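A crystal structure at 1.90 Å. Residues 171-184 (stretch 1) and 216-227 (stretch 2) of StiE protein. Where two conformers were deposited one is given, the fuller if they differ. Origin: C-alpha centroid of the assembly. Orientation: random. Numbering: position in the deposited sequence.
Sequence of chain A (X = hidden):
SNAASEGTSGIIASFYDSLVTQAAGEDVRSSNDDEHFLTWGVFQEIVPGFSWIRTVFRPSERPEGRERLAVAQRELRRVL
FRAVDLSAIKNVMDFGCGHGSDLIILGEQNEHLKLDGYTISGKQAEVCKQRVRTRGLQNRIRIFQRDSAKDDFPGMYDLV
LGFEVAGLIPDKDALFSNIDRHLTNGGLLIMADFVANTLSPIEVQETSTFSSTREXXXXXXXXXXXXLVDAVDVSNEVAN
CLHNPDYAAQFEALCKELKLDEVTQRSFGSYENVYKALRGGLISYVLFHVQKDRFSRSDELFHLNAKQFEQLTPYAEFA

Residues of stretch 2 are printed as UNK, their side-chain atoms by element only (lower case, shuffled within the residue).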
# COMPACT_ATOMS: atom_id res chain seq x y z
N ASP A 171 -1.97 -16.57 -1.08
CA ASP A 171 -3.33 -17.07 -0.86
C ASP A 171 -4.25 -15.87 -0.67
O ASP A 171 -4.60 -15.47 0.44
CB ASP A 171 -3.37 -18.03 0.32
CG ASP A 171 -4.64 -18.88 0.34
OD1 ASP A 171 -5.58 -18.57 -0.42
OD2 ASP A 171 -4.70 -19.85 1.12
N LYS A 172 -4.66 -15.28 -1.80
CA LYS A 172 -5.52 -14.10 -1.73
C LYS A 172 -6.94 -14.46 -1.28
O LYS A 172 -7.59 -13.66 -0.60
CB LYS A 172 -5.58 -13.40 -3.10
CG LYS A 172 -4.24 -13.15 -3.79
CD LYS A 172 -3.71 -11.76 -3.46
CE LYS A 172 -2.64 -11.34 -4.45
NZ LYS A 172 -1.40 -12.17 -4.38
N ASP A 173 -7.43 -15.63 -1.69
CA ASP A 173 -8.73 -16.11 -1.22
C ASP A 173 -8.78 -16.14 0.30
O ASP A 173 -9.73 -15.64 0.91
CB ASP A 173 -9.00 -17.51 -1.78
CG ASP A 173 -9.07 -17.54 -3.29
OD1 ASP A 173 -9.43 -16.50 -3.88
OD2 ASP A 173 -8.77 -18.59 -3.89
N ALA A 174 -7.76 -16.72 0.93
CA ALA A 174 -7.72 -16.74 2.39
C ALA A 174 -7.60 -15.34 2.96
O ALA A 174 -8.27 -15.00 3.94
CB ALA A 174 -6.56 -17.63 2.86
N LEU A 175 -6.77 -14.50 2.35
CA LEU A 175 -6.64 -13.13 2.83
C LEU A 175 -7.99 -12.39 2.80
O LEU A 175 -8.40 -11.78 3.79
CB LEU A 175 -5.60 -12.38 1.98
CG LEU A 175 -5.49 -10.88 2.26
CD1 LEU A 175 -5.05 -10.61 3.70
CD2 LEU A 175 -4.56 -10.20 1.25
N PHE A 176 -8.70 -12.46 1.69
CA PHE A 176 -9.92 -11.66 1.59
C PHE A 176 -11.08 -12.27 2.36
O PHE A 176 -11.96 -11.54 2.80
CB PHE A 176 -10.26 -11.41 0.11
CG PHE A 176 -9.51 -10.23 -0.45
CD1 PHE A 176 -8.21 -10.39 -0.92
CD2 PHE A 176 -10.04 -8.96 -0.40
CE1 PHE A 176 -7.49 -9.30 -1.38
CE2 PHE A 176 -9.31 -7.87 -0.87
CZ PHE A 176 -8.04 -8.04 -1.34
N SER A 177 -11.05 -13.58 2.60
CA SER A 177 -11.99 -14.17 3.55
C SER A 177 -11.73 -13.65 4.96
O SER A 177 -12.66 -13.29 5.69
CB SER A 177 -11.87 -15.70 3.50
OG SER A 177 -12.49 -16.32 4.62
N ASN A 178 -10.45 -13.60 5.36
CA ASN A 178 -10.09 -13.03 6.65
C ASN A 178 -10.53 -11.57 6.77
O ASN A 178 -11.00 -11.13 7.82
CB ASN A 178 -8.57 -13.15 6.84
CG ASN A 178 -8.15 -13.04 8.30
OD1 ASN A 178 -8.98 -12.95 9.21
ND2 ASN A 178 -6.83 -13.08 8.52
N ILE A 179 -10.38 -10.79 5.70
CA ILE A 179 -10.83 -9.40 5.74
C ILE A 179 -12.34 -9.34 5.93
O ILE A 179 -12.85 -8.65 6.83
CB ILE A 179 -10.39 -8.66 4.46
CG1 ILE A 179 -8.87 -8.47 4.43
CG2 ILE A 179 -11.12 -7.30 4.37
CD1 ILE A 179 -8.31 -7.98 3.09
N ASP A 180 -13.07 -10.09 5.10
CA ASP A 180 -14.53 -10.14 5.18
C ASP A 180 -15.01 -10.53 6.58
O ASP A 180 -15.81 -9.83 7.19
CB ASP A 180 -15.05 -11.14 4.13
CG ASP A 180 -16.56 -11.20 4.07
OD1 ASP A 180 -17.21 -10.31 4.65
OD2 ASP A 180 -17.08 -12.15 3.44
N ARG A 181 -14.50 -11.63 7.12
CA ARG A 181 -15.03 -12.13 8.39
C ARG A 181 -14.74 -11.19 9.56
O ARG A 181 -15.36 -11.35 10.63
CB ARG A 181 -14.47 -13.53 8.66
CG ARG A 181 -15.01 -14.56 7.67
CD ARG A 181 -14.47 -15.99 7.89
NE ARG A 181 -13.05 -16.10 7.57
CZ ARG A 181 -12.09 -16.18 8.47
NH1 ARG A 181 -12.40 -16.18 9.76
NH2 ARG A 181 -10.82 -16.28 8.10
N HIS A 182 -13.84 -10.23 9.39
CA HIS A 182 -13.48 -9.33 10.48
C HIS A 182 -13.75 -7.87 10.15
O HIS A 182 -13.20 -6.97 10.80
CB HIS A 182 -12.02 -9.55 10.88
CG HIS A 182 -11.78 -10.91 11.41
ND1 HIS A 182 -11.54 -11.99 10.59
CD2 HIS A 182 -11.82 -11.40 12.68
CE1 HIS A 182 -11.41 -13.08 11.33
NE2 HIS A 182 -11.57 -12.75 12.59
N LEU A 183 -14.59 -7.60 9.16
CA LEU A 183 -14.99 -6.24 8.83
C LEU A 183 -16.46 -6.10 9.18
O LEU A 183 -17.28 -6.92 8.74
CB LEU A 183 -14.73 -5.98 7.35
CG LEU A 183 -14.79 -4.58 6.75
CD1 LEU A 183 -13.95 -3.61 7.59
CD2 LEU A 183 -14.27 -4.66 5.31
N THR A 184 -16.82 -5.07 9.97
CA THR A 184 -18.24 -4.80 10.18
C THR A 184 -18.92 -4.47 8.85
O THR A 184 -18.29 -3.95 7.92
CB THR A 184 -18.45 -3.63 11.17
OG1 THR A 184 -17.86 -2.42 10.66
CG2 THR A 184 -17.84 -3.95 12.48
N UNK A 216 -9.52 -10.42 -11.80
CA UNK A 216 -9.06 -11.22 -10.67
C UNK A 216 -9.29 -10.50 -9.36
O UNK A 216 -9.81 -11.10 -8.41
o UNK A 216 -5.17 -12.04 -12.31
n UNK A 216 -5.56 -14.24 -12.10
c UNK A 216 -7.59 -11.57 -10.86
c UNK A 216 -5.95 -12.97 -12.11
c UNK A 216 -7.41 -12.70 -11.85
N UNK A 217 -8.95 -9.21 -9.28
CA UNK A 217 -9.31 -8.41 -8.11
C UNK A 217 -10.82 -8.43 -7.87
O UNK A 217 -11.28 -8.56 -6.74
c UNK A 217 -4.24 -6.57 -6.23
c UNK A 217 -7.38 -6.70 -8.07
c UNK A 217 -6.60 -6.89 -6.87
c UNK A 217 -6.51 -6.20 -9.00
c UNK A 217 -4.56 -7.03 -4.98
c UNK A 217 -5.87 -7.42 -4.65
c UNK A 217 -8.86 -6.96 -8.25
n UNK A 217 -5.25 -6.08 -8.47
c UNK A 217 -5.27 -6.50 -7.17
c UNK A 217 -6.90 -7.36 -5.59
N UNK A 218 -11.60 -8.25 -8.94
CA UNK A 218 -13.06 -8.26 -8.84
C UNK A 218 -13.56 -9.57 -8.23
O UNK A 218 -14.42 -9.56 -7.35
n UNK A 218 -15.80 -7.39 -11.27
o UNK A 218 -15.72 -7.75 -9.05
c UNK A 218 -13.68 -8.03 -10.23
c UNK A 218 -15.17 -7.71 -10.14
N UNK A 219 -13.02 -10.71 -8.68
CA UNK A 219 -13.47 -11.98 -8.11
C UNK A 219 -13.19 -12.04 -6.61
O UNK A 219 -14.03 -12.49 -5.83
c UNK A 219 -13.43 -16.90 -9.39
c UNK A 219 -12.87 -15.51 -9.63
n UNK A 219 -14.92 -16.91 -9.49
c UNK A 219 -13.43 -14.50 -8.64
c UNK A 219 -12.78 -13.13 -8.85
N UNK A 220 -12.01 -11.55 -6.19
CA UNK A 220 -11.68 -11.53 -4.77
C UNK A 220 -12.65 -10.66 -3.99
O UNK A 220 -13.09 -11.04 -2.90
c UNK A 220 -9.12 -13.18 -4.08
c UNK A 220 -7.81 -11.25 -4.96
c UNK A 220 -9.14 -11.98 -5.00
c UNK A 220 -10.25 -11.02 -4.56
N UNK A 221 -12.92 -9.45 -4.49
CA UNK A 221 -13.84 -8.56 -3.77
C UNK A 221 -15.23 -9.18 -3.72
O UNK A 221 -15.84 -9.29 -2.65
c UNK A 221 -10.37 -6.04 -3.60
c UNK A 221 -13.92 -7.18 -4.43
c UNK A 221 -12.53 -5.20 -5.12
c UNK A 221 -12.64 -6.37 -4.38
c UNK A 221 -11.55 -6.79 -3.63
c UNK A 221 -10.27 -4.87 -4.36
c UNK A 221 -11.36 -4.45 -5.11
N UNK A 222 -15.75 -9.60 -4.87
CA UNK A 222 -17.17 -9.95 -4.98
C UNK A 222 -17.51 -11.25 -4.27
O UNK A 222 -18.66 -11.43 -3.85
c UNK A 222 -17.58 -10.08 -6.45
o UNK A 222 -17.14 -8.96 -7.20
N UNK A 223 -16.56 -12.20 -4.22
CA UNK A 223 -16.71 -13.45 -3.48
C UNK A 223 -16.62 -13.24 -1.97
O UNK A 223 -16.89 -14.18 -1.21
o UNK A 223 -15.58 -14.57 -5.29
c UNK A 223 -15.61 -14.45 -3.88
N UNK A 224 -16.21 -12.05 -1.53
CA UNK A 224 -16.01 -11.80 -0.11
C UNK A 224 -16.74 -10.53 0.34
O UNK A 224 -16.27 -9.81 1.22
c UNK A 224 -13.87 -13.14 0.01
n UNK A 224 -13.18 -13.38 -1.11
c UNK A 224 -14.51 -11.76 0.18
o UNK A 224 -14.05 -13.99 0.87
N UNK A 225 -17.88 -10.24 -0.28
CA UNK A 225 -18.79 -9.19 0.20
C UNK A 225 -18.14 -7.82 0.17
O UNK A 225 -18.39 -6.99 1.05
c UNK A 225 -21.26 -11.20 1.26
c UNK A 225 -20.32 -12.94 2.21
n UNK A 225 -21.41 -12.53 1.58
n UNK A 225 -19.48 -11.93 2.30
c UNK A 225 -20.04 -10.82 1.70
c UNK A 225 -19.32 -9.51 1.61
N UNK A 226 -17.34 -7.53 -0.86
CA UNK A 226 -16.64 -6.26 -0.96
C UNK A 226 -17.01 -5.56 -2.25
O UNK A 226 -17.02 -6.18 -3.32
c UNK A 226 -14.60 -7.02 0.45
c UNK A 226 -14.73 -5.98 1.57
c UNK A 226 -15.11 -6.46 -0.88
c UNK A 226 -13.15 -7.51 0.34
N UNK A 227 -17.31 -4.27 -2.15
CA UNK A 227 -17.68 -3.45 -3.29
C UNK A 227 -16.63 -2.37 -3.49
O UNK A 227 -16.32 -1.61 -2.56
c UNK A 227 -19.06 -2.80 -3.09
n UNK A 227 -21.31 -1.08 -1.45
c UNK A 227 -21.08 -1.75 -4.17
c UNK A 227 -19.69 -2.31 -4.40
n UNK A 227 -21.00 1.14 -1.92
n UNK A 227 -21.01 -0.40 -3.62
c UNK A 227 -21.10 -0.12 -2.33
O HOH W 1 -12.07 -15.68 -2.92
O HOH W 2 -11.88 -16.28 -0.51
O HOH W 3 -16.06 -14.43 2.61

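Position 216: three carbons in a row, the third carrying oxygen and nitrogen, out of reach. Gln 216.

Position 217: one carbon, then fused five- and six-membered rings holding eight carbons and one nitrogen. A six-membered-ring carbon approaches Phe 176. This is Trp 217, and its CZ3 lies 4.0 Å from Phe 176 CZ.

Position 218: two carbons, the second carrying oxygen and nitrogen, out of reach. Asn 218.

Position 219: four carbons in a row ending in nitrogen, with no contact. Lys 219.

Position 220: four carbons, forked at the second. The fork touches Lys 172, Asp 173 and Phe 176. This is Leu 220. Its CD1 is 3.6 Å from Lys 172 CB, and its CB lies over one face of the Phe 176 ring.

Position 221: one carbon and a ring of six carbons. CA-to-CB points away from stretch 1, but the ring comes nearer. This is Phe 221. Its CE1 is 3.5 Å from Phe 176 CE2, ring planes at 48°.

Position 222: one carbon and one oxygen, out of reach. This is Ser 222. Ser 222 OG hydrogen-bonds to Asn 218 O at 2.8 Å.

Position 223: again one carbon and one oxygen, with no contact. This is Ser 223. Ser 223 OG hydrogen-bonds to Lys 219 O at 2.6 Å.

Position 224: two carbons, the second carrying oxygen and nitrogen. It packs on Phe 176, Ser 177 and Asp 180. This is Asn 224. Its ND2 donates to Leu 220 O at 2.9 Å, which ties the side chain back to the helix.

Position 225: one carbon and a five-membered ring of three carbons and two nitrogens. One nitrogen meets Asp 180. This is His 225. Its ND1 donates to Asp 180 OD2 at 2.7 Å, almost linearly.

Position 226: four carbons, forked at the second. It touches Phe 176 and Leu 183. This is Leu 226. Its CD1 sits at the ring edge, 3.5 Å from Phe 176 CD2.

Position 227: three carbons, a nitrogen, then a carbon carrying two nitrogens, out of reach. Arg 227.

The contact centres on Phe 176, whose ring fills a pocket of Trp 217, Leu 220, Phe 221 and Leu 226. The helices run at 39°, 9.7 Å apart at closest approach. Waters 1 and 2 join Asn 224 to Asp 173; water 3 joins it to Asp 180. The bond from His 225 is the only direct hydrogen bond between the stretches.

Stretch 2 (216-227) QWNKLFSSNHLR
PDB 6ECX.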